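CcbJ (Streptomyces caelestis, PDB 4HGZ) is an S-adenosyl-L-methionine-dependent methyltransferase that probably transfers a methyl group to nitrogen. Local coordinates at residues C[49-54]-C[75-80]; C[66-72]-C[85-91]; C[165-171]-C[265-271]. One frame throughout, in Å; residues are numbered along the deposited sequence.

Interaction 1 (C[49-54]-C[75-80])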
loop_
_atom_site.group_PDB
_atom_site.type_symbol
_atom_site.label_atom_id
_atom_site.label_comp_id
_atom_site.label_asym_id
_atom_site.label_seq_id
_atom_site.Cartn_x
_atom_site.Cartn_y
_atom_site.Cartn_z
ATOM N N ASP C 49 7.723 -16.240 -25.103
ATOM C CA ASP C 49 6.998 -17.483 -25.291
ATOM C C ASP C 49 6.567 -17.754 -26.733
ATOM O O ASP C 49 5.607 -18.504 -26.972
ATOM C CB ASP C 49 5.799 -17.551 -24.341
ATOM C CG ASP C 49 4.724 -16.542 -24.673
ATOM O OD1 ASP C 49 4.929 -15.733 -25.603
ATOM O OD2 ASP C 49 3.668 -16.564 -24.000
ATOM N N GLY C 50 7.274 -17.154 -27.693
ATOM C CA GLY C 50 6.988 -17.422 -29.094
ATOM C C GLY C 50 6.848 -18.921 -29.297
ATOM O O GLY C 50 5.810 -19.412 -29.755
ATOM N N ARG C 51 7.893 -19.657 -28.929
ATOM C CA ARG C 51 7.890 -21.107 -29.068
ATOM C C ARG C 51 6.642 -21.750 -28.483
ATOM O O ARG C 51 6.016 -22.594 -29.115
ATOM C CB ARG C 51 9.116 -21.705 -28.391
ATOM C CG ARG C 51 10.391 -21.518 -29.156
ATOM C CD ARG C 51 10.270 -22.175 -30.497
ATOM N NE ARG C 51 11.447 -21.892 -31.309
ATOM C CZ ARG C 51 11.513 -22.058 -32.627
ATOM N NH1 ARG C 51 10.464 -22.515 -33.306
ATOM N NH2 ARG C 51 12.638 -21.768 -33.262
ATOM N N GLU C 52 6.287 -21.371 -27.261
ATOM C CA GLU C 52 5.182 -22.047 -26.582
ATOM C C GLU C 52 3.848 -21.731 -27.240
ATOM O O GLU C 52 2.998 -22.613 -27.387
ATOM C CB GLU C 52 5.159 -21.720 -25.086
ATOM C CG GLU C 52 6.343 -22.316 -24.304
ATOM C CD GLU C 52 7.673 -21.731 -24.740
ATOM O OE1 GLU C 52 7.662 -20.661 -25.396
ATOM O OE2 GLU C 52 8.725 -22.337 -24.436
ATOM N N ALA C 53 3.671 -20.474 -27.642
ATOM C CA ALA C 53 2.480 -20.088 -28.378
ATOM C C ALA C 53 2.360 -20.957 -29.618
ATOM O O ALA C 53 1.276 -21.459 -29.936
ATOM C CB ALA C 53 2.540 -18.626 -28.771
ATOM N N ALA C 54 3.477 -21.133 -30.318
ATOM C CA ALA C 54 3.455 -21.888 -31.566
ATOM C C ALA C 54 2.957 -23.308 -31.300
ATOM O O ALA C 54 1.991 -23.777 -31.911
ATOM C CB ALA C 54 4.839 -21.899 -32.222
ATOM N N ARG C 75 7.059 -13.107 -34.424
ATOM C CA ARG C 75 7.498 -13.705 -33.168
ATOM C C ARG C 75 6.898 -15.092 -32.956
ATOM O O ARG C 75 7.585 -16.016 -32.519
ATOM C CB ARG C 75 7.150 -12.801 -31.994
ATOM C CG ARG C 75 7.601 -13.339 -30.677
ATOM C CD ARG C 75 7.210 -12.420 -29.533
ATOM N NE ARG C 75 5.762 -12.298 -29.367
ATOM C CZ ARG C 75 5.021 -13.109 -28.615
ATOM N NH1 ARG C 75 5.587 -14.119 -27.967
ATOM N NH2 ARG C 75 3.711 -12.906 -28.511
ATOM N N VAL C 76 5.617 -15.233 -33.271
ATOM C CA VAL C 76 4.937 -16.517 -33.182
ATOM C C VAL C 76 4.882 -17.236 -34.534
ATOM O O VAL C 76 4.896 -18.464 -34.593
ATOM C CB VAL C 76 3.501 -16.336 -32.652
ATOM C CG1 VAL C 76 2.870 -17.682 -32.333
ATOM C CG2 VAL C 76 3.497 -15.427 -31.418
ATOM N N ALA C 77 4.831 -16.470 -35.619
ATOM C CA ALA C 77 4.649 -17.029 -36.962
ATOM C C ALA C 77 5.813 -17.916 -37.411
ATOM O O ALA C 77 5.603 -18.988 -37.973
ATOM C CB ALA C 77 4.387 -15.916 -37.988
ATOM N N PHE C 78 7.038 -17.485 -37.154
ATOM C CA PHE C 78 8.178 -18.288 -37.581
ATOM C C PHE C 78 8.341 -19.592 -36.791
ATOM O O PHE C 78 8.586 -20.652 -37.375
ATOM C CB PHE C 78 9.460 -17.455 -37.588
ATOM C CG PHE C 78 9.467 -16.408 -38.652
ATOM C CD1 PHE C 78 9.448 -16.770 -39.990
ATOM C CD2 PHE C 78 9.461 -15.067 -38.327
ATOM C CE1 PHE C 78 9.439 -15.813 -40.976
ATOM C CE2 PHE C 78 9.450 -14.109 -39.312
ATOM C CZ PHE C 78 9.444 -14.481 -40.636
ATOM N N PRO C 79 8.228 -19.522 -35.459
ATOM C CA PRO C 79 8.156 -20.783 -34.737
ATOM C C PRO C 79 7.010 -21.647 -35.255
ATOM O O PRO C 79 7.137 -22.863 -35.300
ATOM C CB PRO C 79 7.908 -20.338 -33.299
ATOM C CG PRO C 79 8.673 -19.061 -33.210
ATOM C CD PRO C 79 8.486 -18.388 -34.556
ATOM N N LEU C 80 5.901 -21.037 -35.654
ATOM C CA LEU C 80 4.839 -21.829 -36.262
ATOM C C LEU C 80 5.343 -22.506 -37.527
ATOM O O LEU C 80 5.061 -23.678 -37.782
ATOM C CB LEU C 80 3.612 -20.977 -36.569
ATOM C CG LEU C 80 2.577 -21.008 -35.438
ATOM C CD1 LEU C 80 1.487 -19.963 -35.639
ATOM C CD2 LEU C 80 1.965 -22.410 -35.300
#
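Asp-49 OD1 takes a hydrogen bond from Arg-75 NH1 at 2.9 Å, and the pair forms a salt bridge. Asp-49 is the N-cap residue of helix 50-61, though its side chain makes no capping bond. Arg-75 belongs to the turn that leads into helix 77-82, just after the glycine-rich loop of the Rossmann-like class I methyltransferase fold. Arg-75 also binds S-adenosyl-L-homocysteine in a structure of this protein, though this chain holds none. The bridge thus ties the start of helix 50-61 to the cofactor site.

The carboxylate and the guanidinium are nearly coplanar, with planes 17° apart. The N-H to acceptor angle is 144°, so the bond is bent. The arginine chain runs extended to CD and then turns at chi3 (64°), which swings NH1 toward Asp-49. Val-76 CG2 lies over one face of the guanidinium. Asp-49 OD2 has a weak hydrogen bond to Gln-169, and the aspartate also touches Phe-254.

Beyond the bridge, helix 50-61 packs on segment 75-80 through small side chains. The CA atoms of Gly-50 and Val-76 are 4.7 Å apart. Ala-53 CB touches Val-76 CG1 at 3.7 Å. Ala-54 CB touches Pro-79 CB at 3.6 Å. Leu-80 CG is 4.0 Å from Ala-54 CB. Arg-51 crosses Pro-79 at about a right angle. Its NH1 is also salt-bridged to Asp-82, at the end of helix 77-82. Pro-79 CG sits over one face of the Arg-51 guanidinium, 3.8 Å above the plane and offset toward the rim.

Interaction 2 (C[66-72]-C[85-91])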
loop_
_atom_site.group_PDB
_atom_site.type_symbol
_atom_site.label_atom_id
_atom_site.label_comp_id
_atom_site.label_asym_id
_atom_site.label_seq_id
_atom_site.Cartn_x
_atom_site.Cartn_y
_atom_site.Cartn_z
ATOM N N VAL C 66 -3.507 -21.377 -40.326
ATOM C CA VAL C 66 -3.972 -20.535 -39.238
ATOM C C VAL C 66 -3.749 -19.067 -39.551
ATOM O O VAL C 66 -2.878 -18.713 -40.347
ATOM C CB VAL C 66 -3.265 -20.875 -37.909
ATOM C CG1 VAL C 66 -3.424 -22.354 -37.588
ATOM C CG2 VAL C 66 -1.793 -20.509 -37.988
ATOM N N LEU C 67 -4.535 -18.213 -38.906
ATOM C CA LEU C 67 -4.449 -16.780 -39.119
ATOM C C LEU C 67 -4.019 -16.105 -37.827
ATOM O O LEU C 67 -4.685 -16.255 -36.806
ATOM C CB LEU C 67 -5.814 -16.247 -39.542
ATOM C CG LEU C 67 -5.905 -14.763 -39.884
ATOM C CD1 LEU C 67 -5.408 -14.531 -41.297
ATOM C CD2 LEU C 67 -7.338 -14.268 -39.736
ATOM N N GLU C 68 -2.901 -15.381 -37.858
ATOM C CA GLU C 68 -2.502 -14.589 -36.709
ATOM C C GLU C 68 -2.891 -13.121 -36.888
ATOM O O GLU C 68 -2.426 -12.453 -37.807
ATOM C CB GLU C 68 -1.000 -14.695 -36.396
ATOM C CG GLU C 68 -0.657 -13.880 -35.135
ATOM C CD GLU C 68 0.807 -13.918 -34.708
ATOM O OE1 GLU C 68 1.645 -14.491 -35.438
ATOM O OE2 GLU C 68 1.115 -13.353 -33.625
ATOM N N LEU C 69 -3.757 -12.627 -36.010
ATOM C CA LEU C 69 -4.058 -11.214 -35.969
ATOM C C LEU C 69 -2.935 -10.518 -35.211
ATOM O O LEU C 69 -2.621 -10.899 -34.090
ATOM C CB LEU C 69 -5.372 -10.986 -35.242
ATOM C CG LEU C 69 -6.575 -11.727 -35.804
ATOM C CD1 LEU C 69 -7.840 -11.271 -35.106
ATOM C CD2 LEU C 69 -6.678 -11.468 -37.286
ATOM N N GLY C 70 -2.319 -9.512 -35.822
ATOM C CA GLY C 70 -1.248 -8.757 -35.174
ATOM C C GLY C 70 0.046 -9.528 -35.159
ATOM O O GLY C 70 0.638 -9.749 -34.109
ATOM N N VAL C 71 0.491 -9.929 -36.339
ATOM C CA VAL C 71 1.614 -10.844 -36.476
ATOM C C VAL C 71 2.973 -10.163 -36.302
ATOM O O VAL C 71 4.004 -10.828 -36.256
ATOM C CB VAL C 71 1.544 -11.528 -37.850
ATOM C CG1 VAL C 71 1.764 -10.496 -38.952
ATOM C CG2 VAL C 71 2.526 -12.680 -37.952
ATOM N N GLY C 72 2.981 -8.837 -36.205
ATOM C CA GLY C 72 4.232 -8.095 -35.984
ATOM C C GLY C 72 5.370 -8.526 -36.901
ATOM O O GLY C 72 5.219 -8.540 -38.121
ATOM N N VAL C 85 3.393 -25.589 -39.913
ATOM C CA VAL C 85 2.086 -24.943 -39.952
ATOM C C VAL C 85 2.066 -23.741 -40.909
ATOM O O VAL C 85 2.920 -22.856 -40.830
ATOM C CB VAL C 85 1.720 -24.432 -38.551
ATOM C CG1 VAL C 85 0.358 -23.783 -38.560
ATOM C CG2 VAL C 85 1.759 -25.565 -37.554
ATOM N N GLU C 86 1.087 -23.699 -41.806
ATOM C CA GLU C 86 0.941 -22.550 -42.706
ATOM C C GLU C 86 0.281 -21.370 -41.984
ATOM O O GLU C 86 -0.855 -21.472 -41.516
ATOM C CB GLU C 86 0.137 -22.927 -43.952
ATOM C CG GLU C 86 0.053 -21.806 -44.978
ATOM C CD GLU C 86 -0.781 -22.171 -46.200
ATOM O OE1 GLU C 86 -0.971 -23.372 -46.477
ATOM O OE2 GLU C 86 -1.250 -21.244 -46.889
ATOM N N VAL C 87 1.002 -20.253 -41.899
ATOM C CA VAL C 87 0.522 -19.082 -41.173
ATOM C C VAL C 87 0.287 -17.856 -42.058
ATOM O O VAL C 87 1.229 -17.275 -42.605
ATOM C CB VAL C 87 1.503 -18.654 -40.074
ATOM C CG1 VAL C 87 0.956 -17.459 -39.352
ATOM C CG2 VAL C 87 1.717 -19.761 -39.097
ATOM N N HIS C 88 -0.971 -17.460 -42.192
ATOM C CA HIS C 88 -1.303 -16.158 -42.757
ATOM C C HIS C 88 -1.298 -15.138 -41.619
ATOM O O HIS C 88 -2.001 -15.312 -40.617
ATOM C CB HIS C 88 -2.683 -16.219 -43.399
ATOM C CG HIS C 88 -2.782 -17.236 -44.491
ATOM N ND1 HIS C 88 -3.878 -17.340 -45.321
ATOM C CD2 HIS C 88 -1.901 -18.177 -44.907
ATOM C CE1 HIS C 88 -3.673 -18.312 -46.193
ATOM N NE2 HIS C 88 -2.480 -18.834 -45.964
ATOM N N GLY C 89 -0.503 -14.085 -41.755
ATOM C CA GLY C 89 -0.413 -13.086 -40.694
ATOM C C GLY C 89 -0.855 -11.696 -41.107
ATOM O O GLY C 89 -0.314 -11.120 -42.056
ATOM N N VAL C 90 -1.835 -11.157 -40.387
ATOM C CA VAL C 90 -2.305 -9.802 -40.615
ATOM C C VAL C 90 -1.590 -8.793 -39.718
ATOM O O VAL C 90 -1.420 -9.025 -38.526
ATOM C CB VAL C 90 -3.812 -9.690 -40.358
ATOM C CG1 VAL C 90 -4.263 -8.244 -40.498
ATOM C CG2 VAL C 90 -4.575 -10.581 -41.322
ATOM N N GLU C 91 -1.180 -7.670 -40.302
ATOM C CA GLU C 91 -0.495 -6.608 -39.567
ATOM C C GLU C 91 -0.740 -5.247 -40.227
ATOM O O GLU C 91 -0.572 -5.111 -41.438
ATOM C CB GLU C 91 1.007 -6.871 -39.530
ATOM C CG GLU C 91 1.787 -5.785 -38.818
ATOM C CD GLU C 91 1.256 -5.547 -37.422
ATOM O OE1 GLU C 91 1.080 -4.364 -37.033
ATOM O OE2 GLU C 91 0.999 -6.553 -36.724
#
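Glu-91 extends from the backbone with CG trans to N (chi1 178°), then bends at chi2 (55°), and this bend brings OE2 to the backbone of Gly-72. Gly-72 N donates to Glu-91 OE2 at 3.1 Å, meeting it from above the carboxylate plane. The other oxygen, OE1, accepts from Ser-93 N, so the carboxylate is held at both ends. Val-71 places CG1 between its own N and carbonyl carbon (chi1 66°). There CG1 lies 3.7 Å from Glu-91 CB and also packs on the backbone of Gly-89 and Val-90.

Val-90 O is gripped by two donors, Gly-70 N at 2.9 Å and Val-71 N at 3.0 Å. They come from opposite faces of its carbonyl plane. This pair of hydrogen bonds lies where strand 66-69 gives way to the loop.

Before the turn, strands 66-69 and 87-91 are parallel neighbours, their axes 4.7 Å apart. Backbone bonds alternate from Val-66 N to Glu-86 O up to Val-90 N to Glu-68 O. On the face of Val-66 and Val-87, their CG2 methyls meet at 3.8 Å, and helix 77-82 packs there through Leu-80. On the other face Leu-67 CD1 touches His-88 CB and Val-90 CG2. The His-88 ring is fixed by Glu-86 OE2 at NE2 and by Tyr-130 OH at ND1.

In a structure of this protein with S-adenosyl-L-homocysteine, Glu-91 contacts the ligand; this chain holds none. The arrangement is the first beta-alpha-beta unit of a Rossmann-type methyltransferase, with a glycine-rich loop after one strand and an acidic residue at the end of the next.

Interaction 3 (C[165-171]-C[265-271]); sequences TFVVQCL and YHVSVYR
Phe-166 and Tyr-270 lie side by side and point the same way from neighbouring strands. Their CD2 atoms meet at 3.9 Å. The tyrosine turns its ring edge toward the Phe-166 backbone, with Tyr-270 CD2 3.6 Å from Phe-166 O. The same edge faces Val-168 CG2, near the ring plane. Tyr-270 OH is hydrogen-bonded to Asp-237 of helix 233-242, which anchors the far end of the ring.

Further along this face, Val-168 CG2 touches Ser-268 CB at 4.0 Å. His-266 puts CG between its backbone N and carbonyl carbon (chi1 65°), which lays the ring alongside Cys-170. His-266 NE2 comes to 3.9 Å from Cys-170 CB. The sulfur sits obliquely to the ring. His-266 ND1 makes a weak, bent bond to Ser-268 OG, which has a second weak bond from Arg-250.

Strands 164-171 and 265-272 are antiparallel neighbours, with segment axes at 159°. In the mixed seven-stranded sheet of the methyltransferase fold, the second of these is the strand that runs against the parallel set. Three hydrogen-bonded pairs join the strands: Phe-166 with Tyr-270, Val-168 with Ser-268, and Cys-170 with His-266.

The opposite face carries Thr-165, Val-167, Gln-169, Val-267 and Val-269. The Val-167 and Val-267 side chains meet at a slant, CG1 to CG1 at 4.0 Å, and Thr-165 CB touches Val-269 CG1 at 3.8 Å. Phe-56 of helix 50-61 covers Val-167 and Val-269. Gln-169 packs CB against Val-267 CG2. Its extended chain carries OE1 to the backbone N of Phe-137. At the end of the pairing the Tyr-265 ring meets the peptide between Cys-170 and Leu-171 at an oblique angle, through CD1, and Tyr-265 CE1 lies 3.9 Å from Leu-171 CB.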
loop_
_atom_site.group_PDB
_atom_site.type_symbol
_atom_site.label_atom_id
_atom_site.label_comp_id
_atom_site.label_asym_id
_atom_site.label_seq_id
_atom_site.Cartn_x
_atom_site.Cartn_y
_atom_site.Cartn_z
ATOM N N THR C 165 -11.004 -23.070 -33.851
ATOM C CA THR C 165 -11.002 -22.328 -32.597
ATOM C C THR C 165 -10.392 -20.940 -32.716
ATOM O O THR C 165 -9.544 -20.686 -33.579
ATOM C CB THR C 165 -10.209 -23.066 -31.503
ATOM O OG1 THR C 165 -8.857 -23.245 -31.941
ATOM C CG2 THR C 165 -10.828 -24.419 -31.204
ATOM N N PHE C 166 -10.814 -20.061 -31.810
ATOM C CA PHE C 166 -10.296 -18.701 -31.702
ATOM C C PHE C 166 -9.554 -18.571 -30.380
ATOM O O PHE C 166 -10.112 -18.839 -29.318
ATOM C CB PHE C 166 -11.462 -17.718 -31.743
ATOM C CG PHE C 166 -11.070 -16.286 -31.524
ATOM C CD1 PHE C 166 -10.204 -15.651 -32.391
ATOM C CD2 PHE C 166 -11.608 -15.560 -30.474
ATOM C CE1 PHE C 166 -9.851 -14.310 -32.202
ATOM C CE2 PHE C 166 -11.267 -14.224 -30.282
ATOM C CZ PHE C 166 -10.379 -13.598 -31.152
ATOM N N VAL C 167 -8.296 -18.155 -30.446
ATOM C CA VAL C 167 -7.431 -18.143 -29.277
ATOM C C VAL C 167 -6.895 -16.748 -29.044
ATOM O O VAL C 167 -6.319 -16.155 -29.947
ATOM C CB VAL C 167 -6.217 -19.075 -29.488
ATOM C CG1 VAL C 167 -5.305 -19.041 -28.269
ATOM C CG2 VAL C 167 -6.674 -20.492 -29.781
ATOM N N VAL C 168 -7.078 -16.229 -27.836
ATOM C CA VAL C 168 -6.550 -14.919 -27.472
ATOM C C VAL C 168 -5.718 -15.043 -26.210
ATOM O O VAL C 168 -5.955 -15.914 -25.380
ATOM C CB VAL C 168 -7.672 -13.881 -27.166
ATOM C CG1 VAL C 168 -8.666 -13.805 -28.298
ATOM C CG2 VAL C 168 -8.383 -14.242 -25.904
ATOM N N GLN C 169 -4.751 -14.155 -26.067
ATOM C CA GLN C 169 -3.978 -14.054 -24.869
ATOM C C GLN C 169 -4.039 -12.614 -24.438
ATOM O O GLN C 169 -3.587 -11.728 -25.164
ATOM C CB GLN C 169 -2.535 -14.439 -25.161
ATOM C CG GLN C 169 -1.557 -14.087 -24.049
ATOM C CD GLN C 169 -0.140 -14.376 -24.452
ATOM O OE1 GLN C 169 0.353 -13.868 -25.470
ATOM N NE2 GLN C 169 0.527 -15.218 -23.671
ATOM N N CYS C 170 -4.587 -12.378 -23.252
ATOM C CA CYS C 170 -4.855 -11.024 -22.777
ATOM C C CYS C 170 -4.443 -10.838 -21.329
ATOM O O CYS C 170 -4.507 -11.770 -20.541
ATOM C CB CYS C 170 -6.352 -10.732 -22.859
ATOM S SG CYS C 170 -7.106 -11.067 -24.416
ATOM N N LEU C 171 -4.059 -9.618 -20.974
ATOM C CA LEU C 171 -3.796 -9.294 -19.581
ATOM C C LEU C 171 -5.039 -9.567 -18.746
ATOM O O LEU C 171 -6.163 -9.362 -19.196
ATOM C CB LEU C 171 -3.358 -7.837 -19.440
ATOM C CG LEU C 171 -4.406 -6.763 -19.716
ATOM C CD1 LEU C 171 -5.118 -6.409 -18.426
ATOM C CD2 LEU C 171 -3.740 -5.530 -20.304
ATOM N N TYR C 265 -1.784 -13.063 -16.888
ATOM C CA TYR C 265 -2.437 -13.183 -18.192
ATOM C C TYR C 265 -3.387 -14.352 -18.224
ATOM O O TYR C 265 -3.410 -15.173 -17.314
ATOM C CB TYR C 265 -1.393 -13.358 -19.306
ATOM C CG TYR C 265 -0.690 -12.076 -19.621
ATOM C CD1 TYR C 265 -1.150 -11.243 -20.639
ATOM C CD2 TYR C 265 0.415 -11.667 -18.882
ATOM C CE1 TYR C 265 -0.514 -10.046 -20.927
ATOM C CE2 TYR C 265 1.053 -10.461 -19.158
ATOM C CZ TYR C 265 0.580 -9.660 -20.182
ATOM O OH TYR C 265 1.202 -8.474 -20.467
ATOM N N HIS C 266 -4.175 -14.433 -19.285
ATOM C CA HIS C 266 -4.822 -15.686 -19.592
ATOM C C HIS C 266 -4.744 -15.983 -21.079
ATOM O O HIS C 266 -4.527 -15.097 -21.897
ATOM C CB HIS C 266 -6.259 -15.717 -19.103
ATOM C CG HIS C 266 -7.156 -14.733 -19.787
ATOM N ND1 HIS C 266 -7.871 -15.045 -20.922
ATOM C CD2 HIS C 266 -7.481 -13.457 -19.472
ATOM C CE1 HIS C 266 -8.580 -13.993 -21.292
ATOM N NE2 HIS C 266 -8.365 -13.019 -20.426
ATOM N N VAL C 267 -4.876 -17.260 -21.399
ATOM C CA VAL C 267 -4.991 -17.715 -22.755
ATOM C C VAL C 267 -6.348 -18.389 -22.819
ATOM O O VAL C 267 -6.640 -19.292 -22.041
ATOM C CB VAL C 267 -3.893 -18.719 -23.083
ATOM C CG1 VAL C 267 -4.175 -19.406 -24.399
ATOM C CG2 VAL C 267 -2.550 -18.036 -23.105
ATOM N N SER C 268 -7.189 -17.926 -23.727
ATOM C CA SER C 268 -8.543 -18.427 -23.816
ATOM C C SER C 268 -8.780 -19.028 -25.188
ATOM O O SER C 268 -8.311 -18.501 -26.201
ATOM C CB SER C 268 -9.545 -17.300 -23.552
ATOM O OG SER C 268 -9.272 -16.664 -22.316
ATOM N N VAL C 269 -9.509 -20.136 -25.207
ATOM C CA VAL C 269 -9.817 -20.836 -26.435
ATOM C C VAL C 269 -11.330 -20.921 -26.604
ATOM O O VAL C 269 -12.037 -21.438 -25.721
ATOM C CB VAL C 269 -9.259 -22.262 -26.404
ATOM C CG1 VAL C 269 -9.455 -22.935 -27.752
ATOM C CG2 VAL C 269 -7.812 -22.245 -26.016
ATOM N N TYR C 270 -11.816 -20.430 -27.745
ATOM C CA TYR C 270 -13.248 -20.372 -28.037
ATOM C C TYR C 270 -13.600 -21.194 -29.275
ATOM O O TYR C 270 -12.777 -21.344 -30.191
ATOM C CB TYR C 270 -13.671 -18.924 -28.284
ATOM C CG TYR C 270 -13.466 -17.997 -27.113
ATOM C CD1 TYR C 270 -14.445 -17.849 -26.139
ATOM C CD2 TYR C 270 -12.297 -17.266 -26.980
ATOM C CE1 TYR C 270 -14.264 -16.993 -25.073
ATOM C CE2 TYR C 270 -12.109 -16.416 -25.918
ATOM C CZ TYR C 270 -13.092 -16.283 -24.964
ATOM O OH TYR C 270 -12.905 -15.434 -23.893
ATOM N N ARG C 271 -14.829 -21.712 -29.291
ATOM C CA ARG C 271 -15.382 -22.419 -30.439
ATOM C C ARG C 271 -16.600 -21.667 -30.933
ATOM O O ARG C 271 -17.139 -20.817 -30.233
ATOM C CB ARG C 271 -15.850 -23.821 -30.053
ATOM C CG ARG C 271 -14.781 -24.874 -29.979
ATOM C CD ARG C 271 -15.420 -26.240 -29.733
ATOM N NE ARG C 271 -16.349 -26.203 -28.602
ATOM C CZ ARG C 271 -17.159 -27.199 -28.260
ATOM N NH1 ARG C 271 -17.175 -28.322 -28.966
ATOM N NH2 ARG C 271 -17.961 -27.068 -27.212
#

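Interactions 1 and 2 interlock along the chain, since their segments alternate. Their centres are about 11 Å apart and they touch, with Leu-80 and Ala-77 of helix 77-82 resting on strands 66-69 and 87-91. Interaction 3 comes later in the chain, its centre about 15 Å from each of the other two centres. It shares the seven-stranded sheet with interaction 2, but strand 130-135 lies between strands 66-69 and 164-171. Helix 50-61 packs on strands 66-69, 164-171 and 265-272. Arg-75 and Glu-91, their side chains about 10 Å apart, place interactions 1 and 2 at the S-adenosyl-L-homocysteine site, while interaction 3 joins the antiparallel strand to the sheet.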